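Local coordinates for protein putative isomerase YbhH (Escherichia coli, PDB 6OTV) that belongs to the PrpF family of the diaminopimelate epimerase clan and probably acts as an isomerase, its substrate not established, at residues 177-191 / 228-240. Residues are numbered along the deposited sequence; the frame is centred on the assembly and turned at random.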
loop_
_atom_site.group_PDB
_atom_site.type_symbol
_atom_site.label_atom_id
_atom_site.label_comp_id
_atom_site.label_asym_id
_atom_site.label_seq_id
_atom_site.Cartn_x
_atom_site.Cartn_y
_atom_site.Cartn_z
ATOM N N THR A 177 -10.080 21.340 -9.534
ATOM C CA THR A 177 -10.695 22.660 -9.562
ATOM C C THR A 177 -11.608 22.913 -8.369
ATOM O O THR A 177 -12.214 23.987 -8.296
ATOM C CB THR A 177 -11.498 22.846 -10.853
ATOM O OG1 THR A 177 -12.658 22.006 -10.820
ATOM C CG2 THR A 177 -10.654 22.486 -12.065
ATOM N N ASP A 178 -11.725 21.953 -7.451
ATOM C CA ASP A 178 -12.619 22.027 -6.296
ATOM C C ASP A 178 -14.083 22.160 -6.702
ATOM O O ASP A 178 -14.919 22.585 -5.897
ATOM C CB ASP A 178 -12.224 23.170 -5.352
ATOM C CG ASP A 178 -10.797 23.048 -4.856
ATOM O OD1 ASP A 178 -9.878 23.510 -5.563
ATOM O OD2 ASP A 178 -10.594 22.483 -3.761
ATOM N N ASN A 179 -14.409 21.798 -7.942
ATOM C CA ASN A 179 -15.778 21.801 -8.437
ATOM C C ASN A 179 -16.051 20.496 -9.169
ATOM O O ASN A 179 -15.227 20.037 -9.965
ATOM C CB ASN A 179 -16.039 22.980 -9.381
ATOM C CG ASN A 179 -15.932 24.322 -8.686
ATOM O OD1 ASN A 179 -16.317 24.467 -7.526
ATOM N ND2 ASN A 179 -15.407 25.312 -9.396
ATOM N N GLN A 180 -17.214 19.903 -8.894
ATOM C CA GLN A 180 -17.619 18.714 -9.633
ATOM C C GLN A 180 -17.938 19.043 -11.086
ATOM O O GLN A 180 -17.752 18.197 -11.967
ATOM C CB GLN A 180 -18.824 18.054 -8.961
ATOM C CG GLN A 180 -18.491 17.249 -7.712
ATOM C CD GLN A 180 -18.049 18.119 -6.551
ATOM O OE1 GLN A 180 -18.327 19.319 -6.517
ATOM N NE2 GLN A 180 -17.353 17.517 -5.592
ATOM N N ILE A 181 -18.416 20.259 -11.353
ATOM C CA ILE A 181 -18.707 20.721 -12.704
ATOM C C ILE A 181 -18.066 22.086 -12.896
ATOM O O ILE A 181 -18.215 22.973 -12.048
ATOM C CB ILE A 181 -20.223 20.801 -12.977
ATOM C CG1 ILE A 181 -20.832 19.401 -13.048
ATOM C CG2 ILE A 181 -20.497 21.563 -14.269
ATOM C CD1 ILE A 181 -22.321 19.401 -13.313
ATOM N N ASP A 182 -17.352 22.249 -14.003
ATOM C CA ASP A 182 -16.808 23.530 -14.419
ATOM C C ASP A 182 -17.427 23.927 -15.753
ATOM O O ASP A 182 -18.129 23.143 -16.399
ATOM C CB ASP A 182 -15.280 23.470 -14.525
ATOM C CG ASP A 182 -14.617 23.226 -13.186
ATOM O OD1 ASP A 182 -14.918 23.969 -12.229
ATOM O OD2 ASP A 182 -13.805 22.281 -13.086
ATOM N N TYR A 183 -17.167 25.165 -16.160
ATOM C CA TYR A 183 -17.689 25.695 -17.412
ATOM C C TYR A 183 -16.560 26.361 -18.180
ATOM O O TYR A 183 -15.868 27.234 -17.647
ATOM C CB TYR A 183 -18.829 26.689 -17.165
ATOM C CG TYR A 183 -20.056 26.051 -16.561
ATOM C CD1 TYR A 183 -21.087 25.583 -17.367
ATOM C CD2 TYR A 183 -20.181 25.905 -15.185
ATOM C CE1 TYR A 183 -22.211 24.993 -16.819
ATOM C CE2 TYR A 183 -21.301 25.317 -14.627
ATOM C CZ TYR A 183 -22.312 24.862 -15.448
ATOM O OH TYR A 183 -23.428 24.276 -14.897
ATOM N N PHE A 184 -16.370 25.933 -19.424
ATOM C CA PHE A 184 -15.398 26.536 -20.322
ATOM C C PHE A 184 -16.046 26.658 -21.691
ATOM O O PHE A 184 -16.552 25.666 -22.226
ATOM C CB PHE A 184 -14.115 25.703 -20.405
ATOM C CG PHE A 184 -13.473 25.440 -19.072
ATOM C CD1 PHE A 184 -12.674 26.398 -18.470
ATOM C CD2 PHE A 184 -13.666 24.235 -18.422
ATOM C CE1 PHE A 184 -12.081 26.156 -17.246
ATOM C CE2 PHE A 184 -13.075 23.987 -17.201
ATOM C CZ PHE A 184 -12.283 24.948 -16.610
ATOM N N ASP A 185 -16.046 27.874 -22.241
ATOM C CA ASP A 185 -16.684 28.153 -23.528
ATOM C C ASP A 185 -18.162 27.768 -23.501
ATOM O O ASP A 185 -18.698 27.225 -24.469
ATOM C CB ASP A 185 -15.954 27.445 -24.673
ATOM C CG ASP A 185 -14.459 27.699 -24.656
ATOM O OD1 ASP A 185 -13.996 28.476 -23.793
ATOM O OD2 ASP A 185 -13.746 27.119 -25.502
ATOM N N ASP A 186 -18.816 28.038 -22.368
ATOM C CA ASP A 186 -20.244 27.773 -22.175
ATOM C C ASP A 186 -20.584 26.294 -22.341
ATOM O O ASP A 186 -21.696 25.943 -22.744
ATOM C CB ASP A 186 -21.098 28.631 -23.115
ATOM C CG ASP A 186 -20.821 30.112 -22.956
ATOM O OD1 ASP A 186 -20.623 30.559 -21.806
ATOM O OD2 ASP A 186 -20.792 30.829 -23.979
ATOM N N VAL A 187 -19.638 25.416 -22.025
ATOM C CA VAL A 187 -19.827 23.974 -22.102
ATOM C C VAL A 187 -19.647 23.401 -20.701
ATOM O O VAL A 187 -18.570 23.538 -20.113
ATOM C CB VAL A 187 -18.847 23.310 -23.084
ATOM C CG1 VAL A 187 -19.062 21.802 -23.112
ATOM C CG2 VAL A 187 -18.996 23.906 -24.475
ATOM N N PRO A 188 -20.661 22.759 -20.121
ATOM C CA PRO A 188 -20.493 22.145 -18.793
ATOM C C PRO A 188 -19.616 20.906 -18.888
ATOM O O PRO A 188 -19.934 19.963 -19.614
ATOM C CB PRO A 188 -21.928 21.796 -18.380
ATOM C CG PRO A 188 -22.649 21.605 -19.677
ATOM C CD PRO A 188 -22.024 22.575 -20.650
ATOM N N VAL A 189 -18.501 20.912 -18.156
ATOM C CA VAL A 189 -17.560 19.801 -18.149
ATOM C C VAL A 189 -17.280 19.401 -16.705
ATOM O O VAL A 189 -17.706 20.059 -15.756
ATOM C CB VAL A 189 -16.241 20.138 -18.877
ATOM C CG1 VAL A 189 -16.516 20.621 -20.298
ATOM C CG2 VAL A 189 -15.441 21.167 -18.088
ATOM N N THR A 190 -16.551 18.296 -16.552
ATOM C CA THR A 190 -16.115 17.818 -15.246
ATOM C C THR A 190 -14.624 17.521 -15.290
ATOM O O THR A 190 -14.160 16.769 -16.154
ATOM C CB THR A 190 -16.888 16.566 -14.814
ATOM O OG1 THR A 190 -18.202 16.941 -14.380
ATOM C CG2 THR A 190 -16.168 15.857 -13.676
ATOM N N CYS A 191 -13.881 18.118 -14.364
ATOM C CA CYS A 191 -12.451 17.880 -14.227
ATOM C C CYS A 191 -12.228 16.926 -13.062
ATOM O O CYS A 191 -12.550 17.255 -11.915
ATOM C CB CYS A 191 -11.701 19.192 -14.012
ATOM S SG CYS A 191 -11.886 20.367 -15.373
ATOM N N GLU A 228 -9.459 21.524 -27.947
ATOM C CA GLU A 228 -8.213 22.064 -27.408
ATOM C C GLU A 228 -8.462 23.310 -26.567
ATOM O O GLU A 228 -7.825 23.493 -25.523
ATOM C CB GLU A 228 -7.238 22.373 -28.544
ATOM C CG GLU A 228 -6.392 21.188 -28.968
ATOM C CD GLU A 228 -5.407 20.767 -27.893
ATOM O OE1 GLU A 228 -4.998 21.629 -27.087
ATOM O OE2 GLU A 228 -5.046 19.574 -27.853
ATOM N N SER A 229 -9.375 24.178 -27.008
ATOM C CA SER A 229 -9.705 25.368 -26.230
ATOM C C SER A 229 -10.151 25.000 -24.822
ATOM O O SER A 229 -9.794 25.675 -23.850
ATOM C CB SER A 229 -10.795 26.173 -26.940
ATOM O OG SER A 229 -11.299 27.199 -26.103
ATOM N N ILE A 230 -10.926 23.924 -24.692
ATOM C CA ILE A 230 -11.383 23.498 -23.377
ATOM C C ILE A 230 -10.272 22.782 -22.615
ATOM O O ILE A 230 -10.183 22.902 -21.387
ATOM C CB ILE A 230 -12.634 22.614 -23.517
ATOM C CG1 ILE A 230 -13.683 23.315 -24.382
ATOM C CG2 ILE A 230 -13.214 22.281 -22.152
ATOM C CD1 ILE A 230 -14.903 22.467 -24.671
ATOM N N ARG A 231 -9.403 22.048 -23.315
ATOM C CA ARG A 231 -8.362 21.287 -22.629
ATOM C C ARG A 231 -7.306 22.207 -22.033
ATOM O O ARG A 231 -6.921 22.052 -20.867
ATOM C CB ARG A 231 -7.713 20.286 -23.581
ATOM C CG ARG A 231 -6.708 19.388 -22.876
ATOM C CD ARG A 231 -6.002 18.460 -23.839
ATOM N NE ARG A 231 -4.950 19.134 -24.592
ATOM C CZ ARG A 231 -3.682 19.210 -24.200
ATOM N NH1 ARG A 231 -3.301 18.654 -23.057
ATOM N NH2 ARG A 231 -2.792 19.844 -24.951
ATOM N N LEU A 232 -6.805 23.157 -22.829
ATOM C CA LEU A 232 -5.850 24.129 -22.305
ATOM C C LEU A 232 -6.446 24.897 -21.133
ATOM O O LEU A 232 -5.761 25.164 -20.140
ATOM C CB LEU A 232 -5.417 25.092 -23.412
ATOM C CG LEU A 232 -4.861 24.492 -24.707
ATOM C CD1 LEU A 232 -4.624 25.580 -25.742
ATOM C CD2 LEU A 232 -3.582 23.716 -24.443
ATOM N N GLN A 233 -7.731 25.246 -21.227
ATOM C CA GLN A 233 -8.388 25.963 -20.141
ATOM C C GLN A 233 -8.577 25.068 -18.921
ATOM O O GLN A 233 -8.436 25.526 -17.781
ATOM C CB GLN A 233 -9.730 26.511 -20.628
ATOM C CG GLN A 233 -10.010 27.953 -20.232
ATOM C CD GLN A 233 -11.238 28.517 -20.925
ATOM O OE1 GLN A 233 -11.533 28.173 -22.071
ATOM N NE2 GLN A 233 -11.967 29.383 -20.228
ATOM N N ALA A 234 -8.889 23.786 -19.139
ATOM C CA ALA A 234 -9.112 22.877 -18.018
ATOM C C ALA A 234 -7.806 22.535 -17.312
ATOM O O ALA A 234 -7.776 22.398 -16.083
ATOM C CB ALA A 234 -9.808 21.604 -18.499
ATOM N N GLY A 235 -6.719 22.382 -18.073
ATOM C CA GLY A 235 -5.435 22.087 -17.460
ATOM C C GLY A 235 -4.956 23.196 -16.543
ATOM O O GLY A 235 -4.476 22.936 -15.437
ATOM N N LYS A 236 -5.082 24.449 -16.988
ATOM C CA LYS A 236 -4.699 25.568 -16.134
ATOM C C LYS A 236 -5.597 25.662 -14.908
ATOM O O LYS A 236 -5.150 26.105 -13.844
ATOM C CB LYS A 236 -4.739 26.876 -16.926
ATOM N N ALA A 237 -6.857 25.241 -15.033
ATOM C CA ALA A 237 -7.783 25.289 -13.911
ATOM C C ALA A 237 -7.564 24.160 -12.913
ATOM O O ALA A 237 -7.950 24.298 -11.748
ATOM C CB ALA A 237 -9.226 25.251 -14.420
ATOM N N MET A 238 -6.958 23.052 -13.339
ATOM C CA MET A 238 -6.727 21.904 -12.473
ATOM C C MET A 238 -5.370 21.943 -11.783
ATOM O O MET A 238 -4.867 20.891 -11.368
ATOM C CB MET A 238 -6.861 20.605 -13.269
ATOM C CG MET A 238 -8.285 20.222 -13.611
ATOM S SD MET A 238 -8.303 18.742 -14.633
ATOM C CE MET A 238 -7.077 19.213 -15.835
ATOM N N GLY A 239 -4.766 23.121 -11.652
ATOM C CA GLY A 239 -3.492 23.247 -10.983
ATOM C C GLY A 239 -2.281 23.040 -11.863
ATOM O O GLY A 239 -1.154 23.067 -11.351
ATOM N N LEU A 240 -2.471 22.820 -13.157
ATOM C CA LEU A 240 -1.367 22.729 -14.096
ATOM C C LEU A 240 -1.249 24.064 -14.836
ATOM O O LEU A 240 -1.830 25.074 -14.419
ATOM C CB LEU A 240 -1.577 21.538 -15.046
ATOM C CG LEU A 240 -2.379 20.299 -14.623
ATOM C CD1 LEU A 240 -2.361 19.266 -15.746
ATOM C CD2 LEU A 240 -1.883 19.678 -13.321
#
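F184, the first residue of the type I' turn (F184 to V187) that joins strands 182-184 and 187-193 of a beta hairpin, lays one face of its ring over the backbone of helix 221-237 at Q233 and A234. A chi1 of -55° turns the ring away from its own carbonyl and across to the helix, bringing F184 CZ within 4.0 Å of A234 CA. A237 comes in at the ring edge, its CB 3.8 Å from F184 CZ. I230 continues the apolar layer toward the turn: CG2 touches F184 CB at 3.9 Å and also meets V189 CG1, while CD1 approaches V187. I201, on the strand 197-202 that pairs with the second hairpin strand, packs against V187, V189 and I230, so I230 meets side chains of both strands. In the turn itself D185 is fastened to the helix by S229, whose OG donates to the syn lone pair of D185 OD2 at 2.5 Å. Near the C-terminal end of the helix, C191 CB is 3.5 Å from M238 SD, and C191 SG lies 4.0 Å from A234 CB. T177, in the loop before the hairpin, gives its OG1 proton to the syn lone pair of D182 OD2, a 2.6 Å bond that ties loop to strand. The methyl of the same threonine faces the helix end, T177 CG2 standing 3.6 Å from M238 CG.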